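Local coordinates for protein replicative DNA helicase (Mycobacterium smegmatis, PDB 6OWN) that contains the DnaB1 intein, a self-splicing domain that excises itself from the helicase precursor and joins its flanks, a reaction reversibly inhibited by zinc, at residues L79-T85 against A102-V108. Numbering follows the deposited sequence.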
ATOM      1  N   LEU A  79       6.303  -4.131 -11.009  1.00 23.48           N
ATOM      2  CA  LEU A  79       5.465  -5.276 -10.694  1.00 30.79           C
ATOM      3  C   LEU A  79       5.073  -6.003 -11.970  1.00 26.88           C
ATOM      4  O   LEU A  79       4.897  -5.399 -13.029  1.00 26.67           O
ATOM      5  CB  LEU A  79       4.201  -4.830  -9.964  1.00 29.06           C
ATOM      6  CG  LEU A  79       4.350  -4.263  -8.560  1.00 27.91           C
ATOM      7  CD1 LEU A  79       2.959  -3.949  -8.028  1.00 18.33           C
ATOM      8  CD2 LEU A  79       5.071  -5.260  -7.657  1.00 24.75           C
ATOM      9  N   ARG A  80       4.922  -7.317 -11.856  1.00 31.84           N
ATOM     10  CA  ARG A  80       4.441  -8.127 -12.962  1.00 30.52           C
ATOM     11  C   ARG A  80       3.420  -9.109 -12.424  1.00 34.18           C
ATOM     12  O   ARG A  80       3.546  -9.588 -11.294  1.00 31.88           O
ATOM     13  CB  ARG A  80       5.588  -8.866 -13.659  1.00 33.84           C
ATOM     14  CG  ARG A  80       6.200  -8.079 -14.807  1.00 36.82           C
ATOM     15  CD  ARG A  80       7.652  -8.444 -15.018  1.00 52.92           C
ATOM     16  NE  ARG A  80       7.801  -9.735 -15.679  1.00 63.14           N
ATOM     17  CZ  ARG A  80       7.965  -9.887 -16.988  1.00 68.58           C
ATOM     18  NH1 ARG A  80       8.001  -8.823 -17.779  1.00 66.94           N
ATOM     19  NH2 ARG A  80       8.094 -11.102 -17.508  1.00 77.76           N
ATOM     20  N   ALA A  81       2.391  -9.381 -13.221  1.00 32.27           N
ATOM     21  CA  ALA A  81       1.440 -10.413 -12.846  1.00 26.04           C
ATOM     22  C   ALA A  81       2.190 -11.712 -12.586  1.00 29.89           C
ATOM     23  O   ALA A  81       3.183 -12.017 -13.250  1.00 29.17           O
ATOM     24  CB  ALA A  81       0.395 -10.600 -13.944  1.00 35.46           C
ATOM     25  N   GLY A  82       1.738 -12.457 -11.582  1.00 26.40           N
ATOM     26  CA  GLY A  82       2.424 -13.636 -11.117  1.00 29.21           C
ATOM     27  C   GLY A  82       3.171 -13.442  -9.815  1.00 32.17           C
ATOM     28  O   GLY A  82       3.286 -14.390  -9.032  1.00 31.48           O
ATOM     29  N   MET A  83       3.675 -12.234  -9.563  1.00 30.72           N
ATOM     30  CA  MET A  83       4.329 -11.954  -8.293  1.00 35.21           C
ATOM     31  C   MET A  83       3.319 -11.999  -7.147  1.00 32.55           C
ATOM     32  O   MET A  83       2.105 -11.927  -7.347  1.00 30.93           O
ATOM     33  CB  MET A  83       5.004 -10.583  -8.325  1.00 33.96           C
ATOM     34  CG  MET A  83       6.106 -10.433  -9.352  1.00 38.20           C
ATOM     35  SD  MET A  83       6.807  -8.773  -9.307  1.00 35.08           S
ATOM     36  CE  MET A  83       8.281  -8.994 -10.306  1.00 39.67           C
ATOM     37  N   HIS A  84       3.842 -12.117  -5.929  1.00 34.48           N
ATOM     38  CA  HIS A  84       3.051 -12.080  -4.710  1.00 34.33           C
ATOM     39  C   HIS A  84       3.566 -10.958  -3.816  1.00 35.76           C
ATOM     40  O   HIS A  84       4.721 -10.539  -3.921  1.00 32.77           O
ATOM     41  CB  HIS A  84       3.120 -13.417  -3.946  1.00 38.77           C
ATOM     42  CG  HIS A  84       2.750 -14.614  -4.769  1.00 35.82           C
ATOM     43  ND1 HIS A  84       3.468 -15.008  -5.878  1.00 35.96           N
ATOM     44  CD2 HIS A  84       1.743 -15.509  -4.636  1.00 31.49           C
ATOM     45  CE1 HIS A  84       2.911 -16.084  -6.402  1.00 33.93           C
ATOM     46  NE2 HIS A  84       1.864 -16.411  -5.664  1.00 36.19           N
ATOM     47  N   THR A  85       2.699 -10.475  -2.927  1.00 28.21           N
ATOM     48  CA  THR A  85       3.093  -9.536  -1.883  1.00 35.82           C
ATOM     49  C   THR A  85       3.138 -10.292  -0.559  1.00 34.56           C
ATOM     50  O   THR A  85       2.109 -10.788  -0.090  1.00 38.85           O
ATOM     51  CB  THR A  85       2.135  -8.345  -1.799  1.00 29.75           C
ATOM     52  OG1 THR A  85       0.800  -8.825  -1.618  1.00 38.79           O
ATOM     53  CG2 THR A  85       2.196  -7.519  -3.076  1.00 29.29           C
ATOM     54  N   ALA A 102      -0.123 -16.214   0.478  1.00 56.94           N
ATOM     55  CA  ALA A 102       0.201 -14.865   0.037  1.00 44.96           C
ATOM     56  C   ALA A 102      -0.658 -14.475  -1.159  1.00 40.63           C
ATOM     57  O   ALA A 102      -0.825 -15.251  -2.105  1.00 38.29           O
ATOM     58  CB  ALA A 102       1.684 -14.763  -0.316  1.00 35.22           C
ATOM     59  N   VAL A 103      -1.215 -13.265  -1.107  1.00 42.04           N
ATOM     60  CA  VAL A 103      -2.018 -12.764  -2.213  1.00 29.26           C
ATOM     61  C   VAL A 103      -1.129 -12.592  -3.440  1.00 32.88           C
ATOM     62  O   VAL A 103       0.052 -12.228  -3.331  1.00 30.32           O
ATOM     63  CB  VAL A 103      -2.702 -11.446  -1.805  1.00 35.53           C
ATOM     64  CG1 VAL A 103      -3.138 -10.656  -3.011  1.00 27.99           C
ATOM     65  CG2 VAL A 103      -3.879 -11.719  -0.892  1.00 36.22           C
ATOM     66  N   GLN A 104      -1.683 -12.877  -4.617  1.00 29.09           N
ATOM     67  CA  GLN A 104      -0.960 -12.774  -5.876  1.00 25.20           C
ATOM     68  C   GLN A 104      -1.430 -11.564  -6.681  1.00 19.67           C
ATOM     69  O   GLN A 104      -2.626 -11.269  -6.737  1.00 21.36           O
ATOM     70  CB  GLN A 104      -1.146 -14.051  -6.698  1.00 30.11           C
ATOM     71  CG  GLN A 104      -0.413 -14.060  -8.028  1.00 30.96           C
ATOM     72  CD  GLN A 104      -0.608 -15.366  -8.784  1.00 42.11           C
ATOM     73  OE1 GLN A 104       0.109 -15.659  -9.738  1.00 42.41           O
ATOM     74  NE2 GLN A 104      -1.579 -16.157  -8.353  1.00 39.14           N
ATOM     75  N   ILE A 105      -0.484 -10.880  -7.316  1.00 15.96           N
ATOM     76  CA  ILE A 105      -0.796  -9.815  -8.263  1.00 24.76           C
ATOM     77  C   ILE A 105      -1.263 -10.450  -9.567  1.00 25.96           C
ATOM     78  O   ILE A 105      -0.550 -11.257 -10.169  1.00 30.57           O
ATOM     79  CB  ILE A 105       0.418  -8.908  -8.496  1.00 27.23           C
ATOM     80  CG1 ILE A 105       0.762  -8.142  -7.213  1.00 18.83           C
ATOM     81  CG2 ILE A 105       0.176  -7.964  -9.679  1.00 23.61           C
ATOM     82  CD1 ILE A 105       2.190  -7.709  -7.154  1.00 27.09           C
ATOM     83  N   THR A 106      -2.462 -10.091 -10.011  1.00 17.36           N
ATOM     84  CA  THR A 106      -2.975 -10.652 -11.251  1.00 22.56           C
ATOM     85  C   THR A 106      -2.888  -9.696 -12.435  1.00 25.98           C
ATOM     86  O   THR A 106      -2.887 -10.162 -13.577  1.00 23.36           O
ATOM     87  CB  THR A 106      -4.423 -11.115 -11.058  1.00 21.71           C
ATOM     88  OG1 THR A 106      -5.219 -10.018 -10.600  1.00 23.21           O
ATOM     89  CG2 THR A 106      -4.478 -12.220 -10.016  1.00 24.43           C
ATOM     90  N   ALA A 107      -2.795  -8.387 -12.206  1.00 20.01           N
ATOM     91  CA  ALA A 107      -2.625  -7.458 -13.315  1.00 24.72           C
ATOM     92  C   ALA A 107      -2.090  -6.131 -12.789  1.00 23.30           C
ATOM     93  O   ALA A 107      -2.294  -5.785 -11.624  1.00 23.30           O
ATOM     94  CB  ALA A 107      -3.936  -7.236 -14.081  1.00 25.61           C
ATOM     95  N   VAL A 108      -1.387  -5.412 -13.663  1.00 18.56           N
ATOM     96  CA  VAL A 108      -0.879  -4.068 -13.393  1.00 23.43           C
ATOM     97  C   VAL A 108      -1.032  -3.251 -14.665  1.00 23.01           C
ATOM     98  O   VAL A 108      -0.553  -3.663 -15.727  1.00 22.72           O
ATOM     99  CB  VAL A 108       0.605  -4.057 -12.965  1.00 23.59           C
ATOM    100  CG1 VAL A 108       1.051  -2.631 -12.687  1.00 26.81           C
ATOM    101  CG2 VAL A 108       0.856  -4.939 -11.754  1.00 26.91           C
TER
HETATM  102  O   HOH W   1      -0.226 -11.838   1.169  1.00 38.65           O
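At an outer edge of an antiparallel sheet in the intein splicing domain, a tight turn leads into a short edge strand, and both pair with strand 103-111. Arg80 to Met83 form a type II beta turn, closed by Met83 N to Arg80 O (3.2 Å); Gly82, with its positive phi, takes the position where a side chain would collide with the preceding carbonyl. The turn docks through two backbone hydrogen bonds to one residue: Gly82 N donates to Ile105 O (2.9 Å) and Ile105 N to Met83 O (2.8 Å). Further along, Thr85 N donates to Val103 O (3.2 Å), and a water, rather than a direct bond, links Thr85 O to Val103 N (2.9 Å to each). Between these, His84 and Gln104 form a non-hydrogen-bonded pair, with Gln104 CB in CH-pi contact over the imidazole, 4.2 Å from its centroid; His84 ND1 is hydrogen-bonded to Glu70. The side chain of Ile105 points toward segment 79-85 and is buried, its CD1 lying 3.8 Å from Leu79 CD2 and 4.2 Å from Met83 CB, and Leu79 CB meets Val108 CG2 at 3.8 Å. On the other side of strand 103-111, Thr106 and Ala107 form a classic beta bulge opposite Glu52 of strand 48-53. A type II turn running into a short edge strand closes one side of this antiparallel sheet, within the all-beta Hint fold expected of an intein.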